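Local coordinates for protein membrane-bound lytic murein transglycosylase (Agrobacterium tumefaciens, PDB 2PNW) that probably cleaves the glycan strands of bacterial peptidoglycan as a membrane-bound lytic transglycosylase of the MltA type, at residues A[279-291]-A[331-343]. Residues are numbered along the deposited sequence; the frame is centred on the assembly and turned at random.
Sequences VPLVAGRALAVDR and GPARGDIFTGSGF
F338 leans across onto the loop that leads into strand 286-288, and it is the residue most covered by the other segment. F338 CB sits 3.3 Å from A286 O and also faces the methyl of A286. From there CG swings anti to the backbone N (chi1 -179°), carrying the ring over to L281. CG, CD1 and, more loosely, CE1 meet L281 CD1, F338 CD2 lies 3.6 Å from A283 CA, and CE2 reaches L281 CB. L281 CB makes a CH-pi contact over one face of the F338 ring, 4.0 Å from the ring centroid, while G340 N lies over the opposite face. F101 of strand 96-109 adds a second aromatic ring nearby.

Both backbone polar groups of F338 bond to 279-291: F338 N donates to A286 O at 3.0 Å, and F338 O takes the N-H of G284. Further along, A288 and D336 form an antiparallel hydrogen-bonded pair, A288 N to D336 O at 2.8 Å and D336 N to A288 O at 3.0 Å, with their CB atoms touching. The D336 carboxylate turns instead to T99. L287 CD1 reaches back to G335 CA and I337 CG1.

Where the strands part, D290 takes over: D290 OD2 accepts G331 N at 2.8 Å through its anti lone pair, nearly straight at 170°, while OD1 binds L292 N. One water joins D290 N to the carbonyls of G331 and R334.

Within this 3D domain of the double-psi beta-barrel clan, then, ring packing and backbone bonds act together at the F338 end, whereas at the other a water and a carboxylate satisfy the main-chain N-H groups of D290 and G331 in place of backbone-to-backbone bonds.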
# COMPACT_ATOMS: atom_id res chain seq x y z
N VAL A 279 1.86 -10.92 2.61
CA VAL A 279 3.29 -11.28 2.66
C VAL A 279 4.13 -10.00 2.91
O VAL A 279 3.64 -8.88 2.68
CB VAL A 279 3.76 -11.99 1.38
CG1 VAL A 279 2.98 -13.32 1.14
CG2 VAL A 279 3.66 -11.09 0.16
N PRO A 280 5.38 -10.16 3.43
CA PRO A 280 6.21 -8.97 3.69
C PRO A 280 6.53 -8.23 2.41
O PRO A 280 6.82 -8.84 1.37
CB PRO A 280 7.50 -9.55 4.27
CG PRO A 280 7.11 -10.97 4.75
CD PRO A 280 6.04 -11.42 3.84
N LEU A 281 6.49 -6.90 2.47
CA LEU A 281 6.92 -6.09 1.34
C LEU A 281 8.43 -6.11 1.20
O LEU A 281 9.15 -6.38 2.15
CB LEU A 281 6.43 -4.64 1.53
CG LEU A 281 4.90 -4.49 1.63
CD1 LEU A 281 4.53 -3.01 1.54
CD2 LEU A 281 4.15 -5.30 0.59
N VAL A 282 8.92 -5.79 0.01
CA VAL A 282 10.37 -5.81 -0.24
C VAL A 282 10.72 -4.41 -0.74
O VAL A 282 10.18 -3.97 -1.77
CB VAL A 282 10.72 -6.80 -1.37
CG1 VAL A 282 12.24 -6.76 -1.66
CG2 VAL A 282 10.27 -8.24 -0.99
N ALA A 283 11.59 -3.72 -0.01
CA ALA A 283 11.98 -2.36 -0.37
C ALA A 283 12.41 -2.28 -1.82
O ALA A 283 13.27 -3.06 -2.26
CB ALA A 283 13.12 -1.86 0.55
N GLY A 284 11.81 -1.34 -2.55
CA GLY A 284 12.17 -1.07 -3.93
C GLY A 284 11.61 -2.07 -4.93
O GLY A 284 11.76 -1.88 -6.13
N ARG A 285 10.93 -3.12 -4.46
CA ARG A 285 10.45 -4.17 -5.38
C ARG A 285 8.97 -4.51 -5.22
O ARG A 285 8.46 -5.33 -5.98
CB ARG A 285 11.29 -5.45 -5.22
CG ARG A 285 12.76 -5.31 -5.66
CD ARG A 285 12.86 -5.37 -7.17
NE ARG A 285 14.18 -4.92 -7.61
CZ ARG A 285 14.63 -5.02 -8.86
NH1 ARG A 285 13.87 -5.57 -9.81
NH2 ARG A 285 15.84 -4.56 -9.16
N ALA A 286 8.30 -3.93 -4.22
CA ALA A 286 6.88 -4.13 -4.03
C ALA A 286 6.08 -2.92 -4.51
O ALA A 286 6.40 -1.77 -4.16
CB ALA A 286 6.57 -4.39 -2.56
N LEU A 287 5.02 -3.19 -5.27
CA LEU A 287 4.19 -2.13 -5.83
C LEU A 287 2.78 -2.30 -5.30
O LEU A 287 2.28 -3.42 -5.24
CB LEU A 287 4.16 -2.28 -7.34
CG LEU A 287 3.43 -1.23 -8.20
CD1 LEU A 287 4.21 0.10 -8.22
CD2 LEU A 287 3.26 -1.77 -9.61
N ALA A 288 2.13 -1.20 -4.94
CA ALA A 288 0.71 -1.23 -4.58
C ALA A 288 -0.05 -0.88 -5.84
O ALA A 288 0.41 -0.03 -6.63
CB ALA A 288 0.39 -0.26 -3.46
N VAL A 289 -1.16 -1.58 -6.06
CA VAL A 289 -1.91 -1.46 -7.32
C VAL A 289 -3.39 -1.33 -6.99
O VAL A 289 -3.80 -1.48 -5.84
CB VAL A 289 -1.69 -2.71 -8.21
CG1 VAL A 289 -0.20 -2.85 -8.57
CG2 VAL A 289 -2.21 -3.99 -7.49
N ASP A 290 -4.20 -1.05 -8.02
CA ASP A 290 -5.65 -0.97 -7.87
C ASP A 290 -6.22 -2.36 -7.61
O ASP A 290 -6.11 -3.24 -8.47
CB ASP A 290 -6.26 -0.38 -9.16
CG ASP A 290 -7.75 -0.09 -9.05
OD1 ASP A 290 -8.47 -0.86 -8.39
OD2 ASP A 290 -8.20 0.92 -9.65
N ARG A 291 -6.83 -2.55 -6.44
CA ARG A 291 -7.32 -3.88 -6.04
C ARG A 291 -8.52 -4.35 -6.85
O ARG A 291 -8.79 -5.54 -6.91
CB ARG A 291 -7.66 -3.94 -4.54
CG ARG A 291 -8.75 -2.98 -4.10
CD ARG A 291 -9.14 -3.23 -2.63
NE ARG A 291 -9.99 -4.42 -2.51
CZ ARG A 291 -11.32 -4.41 -2.62
NH1 ARG A 291 -11.98 -3.27 -2.84
NH2 ARG A 291 -11.99 -5.54 -2.50
N GLY A 331 -6.93 3.06 -10.92
CA GLY A 331 -6.54 3.06 -12.32
C GLY A 331 -5.68 1.87 -12.70
O GLY A 331 -4.94 1.35 -11.86
N PRO A 332 -5.77 1.44 -13.98
CA PRO A 332 -5.04 0.27 -14.45
C PRO A 332 -3.53 0.46 -14.49
O PRO A 332 -2.81 -0.51 -14.36
CB PRO A 332 -5.58 0.06 -15.88
CG PRO A 332 -6.04 1.45 -16.31
CD PRO A 332 -6.64 2.01 -15.04
N ALA A 333 -3.07 1.69 -14.69
CA ALA A 333 -1.65 1.98 -14.71
C ALA A 333 -1.25 2.98 -13.63
O ALA A 333 -0.47 3.90 -13.88
CB ALA A 333 -1.18 2.41 -16.10
N ARG A 334 -1.78 2.77 -12.43
CA ARG A 334 -1.46 3.56 -11.25
C ARG A 334 -0.75 2.68 -10.22
O ARG A 334 -1.20 1.55 -9.95
CB ARG A 334 -2.75 4.13 -10.66
CG ARG A 334 -2.57 5.02 -9.44
CD ARG A 334 -2.00 6.39 -9.77
NE ARG A 334 -2.05 7.23 -8.57
CZ ARG A 334 -1.09 7.31 -7.64
NH1 ARG A 334 0.04 6.63 -7.76
NH2 ARG A 334 -1.27 8.10 -6.59
N GLY A 335 0.33 3.18 -9.63
CA GLY A 335 1.07 2.40 -8.64
C GLY A 335 1.72 3.20 -7.54
O GLY A 335 1.99 4.40 -7.68
N ASP A 336 1.97 2.53 -6.41
CA ASP A 336 2.66 3.16 -5.30
C ASP A 336 3.87 2.27 -5.03
O ASP A 336 3.72 1.10 -4.66
CB ASP A 336 1.76 3.16 -4.08
CG ASP A 336 1.78 4.46 -3.30
OD1 ASP A 336 2.49 5.40 -3.68
OD2 ASP A 336 1.06 4.54 -2.30
N ILE A 337 5.06 2.84 -5.20
CA ILE A 337 6.33 2.11 -5.04
C ILE A 337 6.73 2.10 -3.57
O ILE A 337 6.83 3.16 -2.93
CB ILE A 337 7.48 2.81 -5.84
CG1 ILE A 337 7.21 2.76 -7.35
CG2 ILE A 337 8.85 2.21 -5.48
CD1 ILE A 337 7.96 3.84 -8.13
N PHE A 338 6.94 0.90 -3.02
CA PHE A 338 7.40 0.76 -1.65
C PHE A 338 8.90 1.03 -1.55
O PHE A 338 9.70 0.29 -2.12
CB PHE A 338 7.11 -0.65 -1.09
CG PHE A 338 7.55 -0.83 0.35
CD1 PHE A 338 6.92 -0.09 1.37
CD2 PHE A 338 8.55 -1.74 0.70
CE1 PHE A 338 7.31 -0.25 2.73
CE2 PHE A 338 8.96 -1.91 2.05
CZ PHE A 338 8.34 -1.15 3.07
N THR A 339 9.30 2.09 -0.83
CA THR A 339 10.72 2.45 -0.78
C THR A 339 11.48 1.83 0.38
O THR A 339 12.73 1.87 0.39
CB THR A 339 10.95 3.98 -0.75
OG1 THR A 339 10.35 4.51 0.42
CG2 THR A 339 10.39 4.67 -1.98
N GLY A 340 10.77 1.28 1.36
CA GLY A 340 11.44 0.68 2.51
C GLY A 340 10.93 1.24 3.82
O GLY A 340 9.82 1.78 3.88
N SER A 341 11.74 1.13 4.86
CA SER A 341 11.35 1.39 6.22
C SER A 341 12.25 2.45 6.84
O SER A 341 13.48 2.45 6.60
CB SER A 341 11.39 0.09 7.06
OG SER A 341 10.56 -0.93 6.51
N GLY A 342 11.64 3.37 7.59
CA GLY A 342 12.38 4.38 8.36
C GLY A 342 12.58 5.71 7.65
O GLY A 342 12.00 5.99 6.61
N PHE A 343 13.43 6.55 8.23
CA PHE A 343 13.45 7.97 7.84
C PHE A 343 13.88 8.21 6.39
O PHE A 343 13.19 8.90 5.63
CB PHE A 343 14.36 8.76 8.79
CG PHE A 343 14.49 10.21 8.42
CD1 PHE A 343 13.46 11.10 8.70
CD2 PHE A 343 15.66 10.68 7.81
CE1 PHE A 343 13.57 12.46 8.35
CE2 PHE A 343 15.77 12.02 7.47
CZ PHE A 343 14.72 12.90 7.74
O HOH W 1 -3.11 -0.28 -10.53